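PDB 3B48: phosphoenolpyruvate--glycerone phosphotransferase, which probably acts as the DhaM phosphoryl donor, relaying phosphoryl groups from phosphoenolpyruvate through histidines toward DhaL and dihydroxyacetone in the dihydroxyacetone kinase complex. Local coordinates for residues Gly20-Glu23 with Met24-Met28; Asp50-Lys53 with Ile54-Ile58; Met86-Glu89 with Asp90-Lys93. One frame throughout, in Å; residues are numbered along the deposited sequence.

Interaction 1: Gly20-Glu23 with Met24-Met28; sequences GIKE and MIEQM
The ammonium group of Lys22 is gripped by two acceptors, OE2 of Glu26 one helical turn further on and the main-chain oxygen of Ile36. The salt bridge is short, with NZ of Lys22 2.6 Å from OE2 of Glu26, and it uses the syn side of the carboxylate, the nitrogen standing 19° out of the carboxylate plane. It illustrates the i to i+4 pairing of opposite charges along a helix. Lys22 runs out extended as far as CE and only its last torsion bends (chi4 74°), bringing NZ over to the glutamate. Glu26 slants across it: its CG lies beside the backbone N (chi1 -68°), which leans the chain back over the preceding turn, and that CG comes within 3.1 Å of the carbonyl O of Lys22. O of Lys22 also accepts the amide N of Glu26 at 2.9 Å, so the two residues are joined through main chain and side chains together.

On another side of the helix, Ile21 and Ile25 lie side by side and point the same way, with CG2 of Ile21 touching CD1 of Ile25 at 3.7 Å. Their backbone bond, from N of Ile25 to O of Ile21 at 2.9 Å, is almost straight. On the flank of Ile21 away from Lys22, CB of Met24, a selenomethionine, rests 3.2 Å from O of Gly20, which also receives the Met24 amide.

These turns belong to helix 15-27, the crossover of a beta-alpha-beta unit between strands 6-11 and 35-38, and the bond to Ile36 ties Lys22 to the second of those strands. Ile21 and Met24 also meet Val103 of helix 102-113 and, across the dimer interface, Ile17 and Ser12 of the second subunit, respectively.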
ATOM      1  N   GLY B  20       9.535  -2.796  -2.784  1.00 24.48           N
ATOM      2  CA  GLY B  20       8.781  -3.972  -2.364  1.00 24.80           C
ATOM      3  C   GLY B  20       7.574  -4.241  -3.230  1.00 24.69           C
ATOM      4  O   GLY B  20       7.308  -5.396  -3.598  1.00 25.00           O
ATOM      5  N   ILE B  21       6.845  -3.179  -3.571  1.00 25.21           N
ATOM      6  CA  ILE B  21       5.673  -3.295  -4.470  1.00 25.43           C
ATOM      7  C   ILE B  21       6.105  -3.817  -5.844  1.00 26.00           C
ATOM      8  O   ILE B  21       5.501  -4.746  -6.381  1.00 26.11           O
ATOM      9  CB  ILE B  21       4.986  -1.952  -4.693  1.00 24.99           C
ATOM     10  CG1 ILE B  21       4.329  -1.417  -3.426  1.00 25.40           C
ATOM     11  CG2 ILE B  21       3.926  -2.047  -5.796  1.00 25.74           C
ATOM     12  CD1 ILE B  21       3.773  -0.001  -3.665  1.00 21.87           C
ATOM     13  N   LYS B  22       7.153  -3.207  -6.397  1.00 26.16           N
ATOM     14  CA  LYS B  22       7.648  -3.537  -7.730  1.00 26.68           C
ATOM     15  C   LYS B  22       8.104  -4.995  -7.809  1.00 27.48           C
ATOM     16  O   LYS B  22       7.688  -5.768  -8.694  1.00 27.60           O
ATOM     17  CB  LYS B  22       8.760  -2.571  -8.149  1.00 26.07           C
ATOM     18  CG  LYS B  22       9.645  -3.059  -9.323  1.00 24.79           C
ATOM     19  CD  LYS B  22      10.490  -1.899  -9.854  1.00 26.57           C
ATOM     20  CE  LYS B  22      11.528  -2.339 -10.863  1.00 26.97           C
ATOM     21  NZ  LYS B  22      10.958  -2.681 -12.190  1.00 27.28           N
ATOM     22  N   GLU B  23       8.940  -5.361  -6.858  1.00 28.26           N
ATOM     23  CA  GLU B  23       9.402  -6.732  -6.695  1.00 30.21           C
ATOM     24  C   GLU B  23       8.252  -7.738  -6.534  1.00 29.54           C
ATOM     25  O   GLU B  23       8.266  -8.785  -7.174  1.00 28.51           O
ATOM     26  CB  GLU B  23      10.406  -6.769  -5.531  1.00 30.11           C
ATOM     27  CG  GLU B  23      10.386  -7.975  -4.592  1.00 32.73           C
ATOM     28  CD  GLU B  23      11.409  -7.815  -3.470  1.00 33.76           C
ATOM     29  OE1 GLU B  23      12.469  -7.180  -3.728  1.00 39.16           O
ATOM     30  OE2 GLU B  23      11.168  -8.321  -2.338  1.00 37.80           O
HETATM   31  N   MSE B  24       7.255  -7.390  -5.710  1.00 30.44           N
HETATM   32  CA  MSE B  24       6.098  -8.262  -5.434  1.00 31.08           C
HETATM   33  C   MSE B  24       5.245  -8.478  -6.666  1.00 29.79           C
HETATM   34  O   MSE B  24       4.946  -9.598  -7.037  1.00 29.54           O
HETATM   35  CB  MSE B  24       5.245  -7.710  -4.301  1.00 30.43           C
HETATM   36  CG  MSE B  24       4.148  -8.658  -3.861  1.00 32.10           C
HETATM   37 SE   MSE B  24       2.999  -7.885  -2.483  1.00 36.61          SE
HETATM   38  CE  MSE B  24       2.237  -6.411  -3.539  1.00 34.04           C
ATOM     39  N   ILE B  25       4.862  -7.395  -7.313  1.00 29.75           N
ATOM     40  CA  ILE B  25       4.107  -7.494  -8.543  1.00 29.20           C
ATOM     41  C   ILE B  25       4.860  -8.295  -9.641  1.00 29.81           C
ATOM     42  O   ILE B  25       4.301  -9.212 -10.240  1.00 29.80           O
ATOM     43  CB  ILE B  25       3.773  -6.095  -9.043  1.00 28.79           C
ATOM     44  CG1 ILE B  25       2.745  -5.456  -8.105  1.00 27.67           C
ATOM     45  CG2 ILE B  25       3.297  -6.152 -10.469  1.00 26.49           C
ATOM     46  CD1 ILE B  25       2.363  -4.098  -8.502  1.00 28.32           C
ATOM     47  N   GLU B  26       6.119  -7.946  -9.892  1.00 30.42           N
ATOM     48  CA  GLU B  26       6.935  -8.629 -10.919  1.00 31.15           C
ATOM     49  C   GLU B  26       7.102 -10.116 -10.661  1.00 31.03           C
ATOM     50  O   GLU B  26       7.066 -10.921 -11.586  1.00 31.34           O
ATOM     51  CB  GLU B  26       8.305  -7.979 -11.037  1.00 30.51           C
ATOM     52  CG  GLU B  26       8.195  -6.605 -11.599  1.00 32.20           C
ATOM     53  CD  GLU B  26       9.502  -5.910 -11.708  1.00 33.39           C
ATOM     54  OE1 GLU B  26      10.532  -6.434 -11.214  1.00 31.28           O
ATOM     55  OE2 GLU B  26       9.483  -4.810 -12.302  1.00 36.35           O
ATOM     56  N   GLN B  27       7.249 -10.476  -9.395  1.00 31.73           N
ATOM     57  CA  GLN B  27       7.470 -11.854  -9.037  1.00 32.32           C
ATOM     58  C   GLN B  27       6.161 -12.630  -9.117  1.00 32.81           C
ATOM     59  O   GLN B  27       6.157 -13.835  -9.364  1.00 32.71           O
ATOM     60  CB  GLN B  27       8.093 -11.919  -7.659  1.00 32.54           C
ATOM     61  CG  GLN B  27       9.189 -12.966  -7.512  1.00 34.76           C
ATOM     62  CD  GLN B  27      10.182 -13.016  -8.683  1.00 34.38           C
ATOM     63  OE1 GLN B  27      10.458 -14.091  -9.220  1.00 33.04           O
ATOM     64  NE2 GLN B  27      10.717 -11.856  -9.074  1.00 34.77           N
HETATM   65  N   MSE B  28       5.046 -11.928  -8.934  1.00 33.15           N
HETATM   66  CA  MSE B  28       3.732 -12.514  -9.126  1.00 34.44           C
HETATM   67  C   MSE B  28       3.403 -12.672 -10.614  1.00 33.01           C
HETATM   68  O   MSE B  28       2.370 -13.255 -10.957  1.00 32.28           O
HETATM   69  CB  MSE B  28       2.651 -11.690  -8.424  1.00 33.67           C
HETATM   70  CG  MSE B  28       2.635 -11.878  -6.926  1.00 35.96           C
HETATM   71 SE   MSE B  28       1.353 -10.714  -6.039  1.00 41.04          SE
HETATM   72  CE  MSE B  28      -0.225 -11.831  -6.446  1.00 42.15           C
TER

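Interaction 2: Asp50-Lys53 with Ile54-Ile58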
ATOM      1  N   ASP B  50      10.612  13.291  -3.934  1.00 29.89           N
ATOM      2  CA  ASP B  50      11.178  14.241  -4.882  1.00 28.38           C
ATOM      3  C   ASP B  50      10.369  14.173  -6.172  1.00 28.20           C
ATOM      4  O   ASP B  50      10.330  13.125  -6.823  1.00 28.12           O
ATOM      5  CB  ASP B  50      12.656  13.918  -5.158  1.00 28.40           C
ATOM      6  CG  ASP B  50      13.355  14.985  -6.000  1.00 27.71           C
ATOM      7  OD1 ASP B  50      12.679  15.923  -6.451  1.00 25.13           O
ATOM      8  OD2 ASP B  50      14.590  14.895  -6.204  1.00 28.52           O
ATOM      9  N   PRO B  51       9.716  15.300  -6.557  1.00 27.87           N
ATOM     10  CA  PRO B  51       8.956  15.328  -7.826  1.00 26.82           C
ATOM     11  C   PRO B  51       9.846  15.163  -9.066  1.00 26.54           C
ATOM     12  O   PRO B  51       9.373  14.738 -10.101  1.00 25.83           O
ATOM     13  CB  PRO B  51       8.296  16.708  -7.807  1.00 26.77           C
ATOM     14  CG  PRO B  51       9.145  17.521  -6.860  1.00 27.39           C
ATOM     15  CD  PRO B  51       9.654  16.586  -5.838  1.00 26.68           C
HETATM   16  N   MSE B  52      11.122  15.508  -8.946  1.00 26.98           N
HETATM   17  CA  MSE B  52      12.070  15.403 -10.048  1.00 28.14           C
HETATM   18  C   MSE B  52      12.356  13.941 -10.452  1.00 26.97           C
HETATM   19  O   MSE B  52      12.799  13.673 -11.548  1.00 27.07           O
HETATM   20  CB  MSE B  52      13.352  16.152  -9.693  1.00 29.06           C
HETATM   21  CG  MSE B  52      14.087  16.769 -10.890  1.00 34.54           C
HETATM   22 SE   MSE B  52      13.029  18.135 -11.830  1.00 43.94          SE
HETATM   23  CE  MSE B  52      12.869  19.448 -10.398  1.00 44.36           C
ATOM     24  N   LYS B  53      12.047  12.994  -9.581  1.00 26.35           N
ATOM     25  CA  LYS B  53      12.147  11.544  -9.938  1.00 26.11           C
ATOM     26  C   LYS B  53      11.111  11.129 -10.986  1.00 24.52           C
ATOM     27  O   LYS B  53      11.439  10.426 -11.932  1.00 23.00           O
ATOM     28  CB  LYS B  53      12.090  10.653  -8.677  1.00 25.28           C
ATOM     29  CG  LYS B  53      13.282  10.918  -7.754  1.00 25.80           C
ATOM     30  CD  LYS B  53      13.223  10.084  -6.494  1.00 30.54           C
ATOM     31  CE  LYS B  53      14.105   8.858  -6.600  1.00 31.87           C
ATOM     32  NZ  LYS B  53      13.896   7.979  -5.420  1.00 34.42           N
ATOM     33  N   ILE B  54       9.888  11.635 -10.798  1.00 23.61           N
ATOM     34  CA  ILE B  54       8.783  11.513 -11.732  1.00 23.22           C
ATOM     35  C   ILE B  54       9.099  12.223 -13.053  1.00 24.43           C
ATOM     36  O   ILE B  54       9.032  11.596 -14.113  1.00 24.11           O
ATOM     37  CB  ILE B  54       7.465  12.096 -11.126  1.00 23.04           C
ATOM     38  CG1 ILE B  54       7.208  11.525  -9.720  1.00 22.87           C
ATOM     39  CG2 ILE B  54       6.287  11.821 -12.039  1.00 20.93           C
ATOM     40  CD1 ILE B  54       5.985  12.085  -8.941  1.00 22.56           C
ATOM     41  N   ILE B  55       9.476  13.516 -12.983  1.00 25.66           N
ATOM     42  CA  ILE B  55       9.821  14.297 -14.165  1.00 25.92           C
ATOM     43  C   ILE B  55      10.912  13.605 -14.993  1.00 26.26           C
ATOM     44  O   ILE B  55      10.710  13.339 -16.175  1.00 26.72           O
ATOM     45  CB  ILE B  55      10.272  15.779 -13.849  1.00 26.61           C
ATOM     46  CG1 ILE B  55       9.295  16.539 -12.931  1.00 26.76           C
ATOM     47  CG2 ILE B  55      10.553  16.589 -15.158  1.00 25.86           C
ATOM     48  CD1 ILE B  55       7.923  16.640 -13.450  1.00 29.65           C
ATOM     49  N   ASP B  56      12.074  13.349 -14.391  1.00 26.76           N
ATOM     50  CA  ASP B  56      13.143  12.624 -15.076  1.00 26.74           C
ATOM     51  C   ASP B  56      12.666  11.278 -15.668  1.00 26.75           C
ATOM     52  O   ASP B  56      12.974  10.965 -16.802  1.00 27.18           O
ATOM     53  CB  ASP B  56      14.309  12.379 -14.129  1.00 27.07           C
ATOM     54  CG  ASP B  56      15.087  13.646 -13.795  1.00 29.33           C
ATOM     55  OD1 ASP B  56      15.152  14.595 -14.627  1.00 29.80           O
ATOM     56  OD2 ASP B  56      15.658  13.676 -12.681  1.00 31.24           O
ATOM     57  N   THR B  57      11.914  10.495 -14.897  1.00 26.71           N
ATOM     58  CA  THR B  57      11.365   9.233 -15.386  1.00 27.07           C
ATOM     59  C   THR B  57      10.523   9.423 -16.648  1.00 26.92           C
ATOM     60  O   THR B  57      10.771   8.758 -17.653  1.00 27.26           O
ATOM     61  CB  THR B  57      10.577   8.508 -14.272  1.00 27.43           C
ATOM     62  OG1 THR B  57      11.463   8.240 -13.172  1.00 25.96           O
ATOM     63  CG2 THR B  57       9.999   7.231 -14.785  1.00 28.04           C
ATOM     64  N   ILE B  58       9.563  10.347 -16.613  1.00 27.03           N
ATOM     65  CA  ILE B  58       8.795  10.696 -17.818  1.00 27.71           C
ATOM     66  C   ILE B  58       9.675  11.230 -18.968  1.00 28.11           C
ATOM     67  O   ILE B  58       9.493  10.863 -20.124  1.00 28.41           O
ATOM     68  CB  ILE B  58       7.701  11.758 -17.545  1.00 28.24           C
ATOM     69  CG1 ILE B  58       6.821  11.437 -16.319  1.00 26.68           C
ATOM     70  CG2 ILE B  58       6.946  12.139 -18.849  1.00 26.89           C
ATOM     71  CD1 ILE B  58       6.156  10.161 -16.326  1.00 28.80           C
TER
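Ile54 opens the second turn of the helix by setting its CB 3.4 Å from the carbonyl O of Pro51, while its branches look inward to Leu9 and Val11 of strand 6-11. The next residue, Ile55, uses that same oxygen as a hydrogen-bond acceptor: its N lies 3.1 Å from O of Pro51. CG1 of Ile55 sits beside its own backbone N (chi1 -51°) and consequently comes back over the proline carbonyl. The selenium atom of Met52, a selenomethionine whose chain is bent twice, approaches CB of Ile55 at 4.2 Å, the two side chains crossing at a slant; Ile55 also touches Ala83 of helix 75-84.

Asp56 follows, its N bonded at 3.0 Å to O of Met52. OD2 of Asp56 also stands 3.1 Å from O of Met52, two acceptors brought together, which probably costs some electrostatic energy. The helix begins with an N-cap: OD1 of Asp50 takes the amide N of Met52 at 3.0 Å, an Asx turn with Pro51 at the first helical position; the amide meets the carboxylate from above its plane.

At Thr57 the side chain joins the main-chain pattern. OG1, placed beside the backbone N (chi1 -60°), donates to O of Lys53 at 2.5 Å; so short a length is doubtful, though the bond itself agrees with the placing of OG1. The Thr57 amide reaches O of Lys53 at 3.0 Å from the opposite face of the carbonyl. That oxygen therefore has two donors from one residue, a familiar way for a threonine hydroxyl to be satisfied within a helix. Ile58 continues the winding through its bond to O of Ile54 and packs on Leu9.

Interaction 3: Met86-Glu89 with Asp90-Lys93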
HETATM    1  N   MSE B  86       4.770  20.730 -14.005  1.00 28.60           N
HETATM    2  CA  MSE B  86       6.146  20.951 -14.523  1.00 29.22           C
HETATM    3  C   MSE B  86       6.372  20.409 -15.941  1.00 29.42           C
HETATM    4  O   MSE B  86       7.367  20.733 -16.609  1.00 29.48           O
HETATM    5  CB  MSE B  86       7.190  20.322 -13.577  1.00 29.41           C
HETATM    6  CG  MSE B  86       7.288  20.941 -12.178  1.00 29.47           C
HETATM    7 SE   MSE B  86       7.667  22.841 -12.233  1.00 36.44          SE
HETATM    8  CE  MSE B  86       5.872  23.630 -12.107  1.00 31.87           C
ATOM      9  N   LEU B  87       5.455  19.566 -16.382  1.00 29.18           N
ATOM     10  CA  LEU B  87       5.583  18.898 -17.657  1.00 30.01           C
ATOM     11  C   LEU B  87       5.107  19.772 -18.833  1.00 30.39           C
ATOM     12  O   LEU B  87       4.290  20.678 -18.657  1.00 30.43           O
ATOM     13  CB  LEU B  87       4.793  17.589 -17.610  1.00 29.72           C
ATOM     14  CG  LEU B  87       5.263  16.520 -16.612  1.00 30.57           C
ATOM     15  CD1 LEU B  87       4.201  15.466 -16.459  1.00 30.76           C
ATOM     16  CD2 LEU B  87       6.587  15.913 -17.036  1.00 29.88           C
ATOM     17  N   GLU B  88       5.630  19.486 -20.027  1.00 30.93           N
ATOM     18  CA  GLU B  88       5.091  20.028 -21.284  1.00 31.17           C
ATOM     19  C   GLU B  88       3.635  19.609 -21.456  1.00 31.33           C
ATOM     20  O   GLU B  88       3.191  18.625 -20.861  1.00 31.86           O
ATOM     21  CB  GLU B  88       5.896  19.500 -22.485  1.00 31.13           C
ATOM     22  CG  GLU B  88       7.293  20.038 -22.631  1.00 31.74           C
ATOM     23  CD  GLU B  88       7.321  21.541 -22.683  1.00 34.21           C
ATOM     24  OE1 GLU B  88       6.697  22.133 -23.593  1.00 35.70           O
ATOM     25  OE2 GLU B  88       7.974  22.140 -21.808  1.00 36.46           O
ATOM     26  N   GLU B  89       2.913  20.344 -22.295  1.00 31.73           N
ATOM     27  CA  GLU B  89       1.499  20.092 -22.594  1.00 31.95           C
ATOM     28  C   GLU B  89       1.231  18.704 -23.210  1.00 31.92           C
ATOM     29  O   GLU B  89       0.279  18.021 -22.833  1.00 31.72           O
ATOM     30  CB  GLU B  89       1.017  21.164 -23.559  1.00 32.32           C
ATOM     31  CG  GLU B  89      -0.137  22.019 -23.070  1.00 33.98           C
ATOM     32  CD  GLU B  89      -0.152  23.409 -23.731  1.00 34.57           C
ATOM     33  OE1 GLU B  89       0.563  23.598 -24.742  1.00 34.58           O
ATOM     34  OE2 GLU B  89      -0.864  24.312 -23.227  1.00 34.14           O
ATOM     35  N   ASP B  90       2.056  18.306 -24.182  1.00 31.86           N
ATOM     36  CA  ASP B  90       1.963  16.969 -24.773  1.00 31.57           C
ATOM     37  C   ASP B  90       2.059  15.876 -23.692  1.00 30.84           C
ATOM     38  O   ASP B  90       1.390  14.848 -23.787  1.00 31.44           O
ATOM     39  CB  ASP B  90       3.004  16.752 -25.909  1.00 32.10           C
ATOM     40  CG  ASP B  90       4.371  17.475 -25.656  1.00 34.76           C
ATOM     41  OD1 ASP B  90       5.343  16.819 -25.189  1.00 35.97           O
ATOM     42  OD2 ASP B  90       4.475  18.703 -25.937  1.00 36.55           O
ATOM     43  N   GLN B  91       2.868  16.128 -22.664  1.00 29.38           N
ATOM     44  CA  GLN B  91       3.165  15.141 -21.604  1.00 28.42           C
ATOM     45  C   GLN B  91       2.044  15.021 -20.571  1.00 28.13           C
ATOM     46  O   GLN B  91       1.807  13.936 -20.029  1.00 27.87           O
ATOM     47  CB  GLN B  91       4.477  15.477 -20.879  1.00 27.54           C
ATOM     48  CG  GLN B  91       5.719  15.409 -21.747  1.00 27.78           C
ATOM     49  CD  GLN B  91       6.986  15.888 -21.028  1.00 28.36           C
ATOM     50  OE1 GLN B  91       6.990  16.911 -20.341  1.00 28.92           O
ATOM     51  NE2 GLN B  91       8.070  15.157 -21.217  1.00 28.66           N
ATOM     52  N   GLN B  92       1.373  16.140 -20.300  1.00 27.69           N
ATOM     53  CA  GLN B  92       0.253  16.178 -19.384  1.00 27.42           C
ATOM     54  C   GLN B  92      -0.884  15.298 -19.857  1.00 27.68           C
ATOM     55  O   GLN B  92      -1.551  14.670 -19.050  1.00 28.74           O
ATOM     56  CB  GLN B  92      -0.217  17.623 -19.181  1.00 27.33           C
ATOM     57  CG  GLN B  92       0.630  18.435 -18.176  1.00 26.76           C
ATOM     58  CD  GLN B  92       0.273  19.919 -18.181  1.00 26.95           C
ATOM     59  OE1 GLN B  92      -0.378  20.388 -19.100  1.00 28.81           O
ATOM     60  NE2 GLN B  92       0.721  20.663 -17.171  1.00 23.23           N
ATOM     61  N   LYS B  93      -1.084  15.229 -21.165  1.00 28.15           N
ATOM     62  CA  LYS B  93      -2.161  14.437 -21.775  1.00 28.72           C
ATOM     63  C   LYS B  93      -1.933  12.923 -21.567  1.00 28.88           C
ATOM     64  O   LYS B  93      -2.866  12.106 -21.639  1.00 28.40           O
ATOM     65  CB  LYS B  93      -2.299  14.815 -23.263  1.00 29.26           C
ATOM     66  CG  LYS B  93      -3.205  13.904 -24.101  1.00 30.22           C
ATOM     67  CD  LYS B  93      -3.801  14.621 -25.296  1.00 32.30           C
ATOM     68  CE  LYS B  93      -4.991  15.503 -24.888  1.00 33.11           C
ATOM     69  NZ  LYS B  93      -5.125  16.664 -25.812  1.00 32.26           N
TER
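Gln91 lays its extended side chain across Leu87 at about a right angle, so that its amide oxygen overlaps the leucine branch, CD2 of Leu87 lying 3.5 Å from OE1 of Gln91. OE1 of Gln91 also accepts the backbone N of Glu88 at 2.9 Å, with the donor tilted 16° from the plane of the amide. CG of Gln91 is beside its own backbone N (chi1 -64°), and this setting sends the chain back toward the start of the helix, where it meets the N-H of Glu88. At the other end of the amide, NE2 donates to OD1 of Asn59, on helix 51-60. With one bond at OE1 and another at NE2, the rotation of the amide is fixed and its two ends are told apart.

The carbonyl O of Glu88 starts the helical bonding. O of Glu88 takes the amide N of Gln92 at 3.1 Å and a weak bond from N of Gln91. CG of Gln92 lies near O of Glu88, and its NE2 donates to O of Phe84, tying the short helix to the end of helix 75-84.

Toward solvent the residues are mostly acidic. CB of Glu88 touches OD2 of Asp90 at 3.8 Å, and OE1 of Glu88 stands 4.7 Å from the same OD2. Two like charges this near would probably repel, and both might shift slightly toward protonation, although the exposed setting should soften the effect.

Glu88 is the N-cap of the helical turn 89-92, and Gln91 is the third residue of that turn. The bond from the N-cap amide to the Gln91 side chain is one half of a capping box; the glutamate carboxylate turns away and does not supply the reciprocal bond.

In the fold
The three contacts come in series along one chain and belong to an alpha/beta fold built on a four-stranded parallel sheet. Interaction 1 lies on helix 15-27, interaction 2 at the start of helix 51-60, and interaction 3 where the chain leaves helix 75-84 and enters helix 89-92. Interactions 1 and 3 are on opposite sides of the chain's centre, their own centres 29 Å apart. Interactions 2 and 3, with centres 13 Å apart, touch: CD1 of Ile55 packs on CB of Met86 at 3.8 Å. Interaction 1 borders the dimer interface, whereas interactions 2 and 3 meet where helix 51-60 packs against the chain between helices 75-84 and 89-92, and the second subunit touches neither.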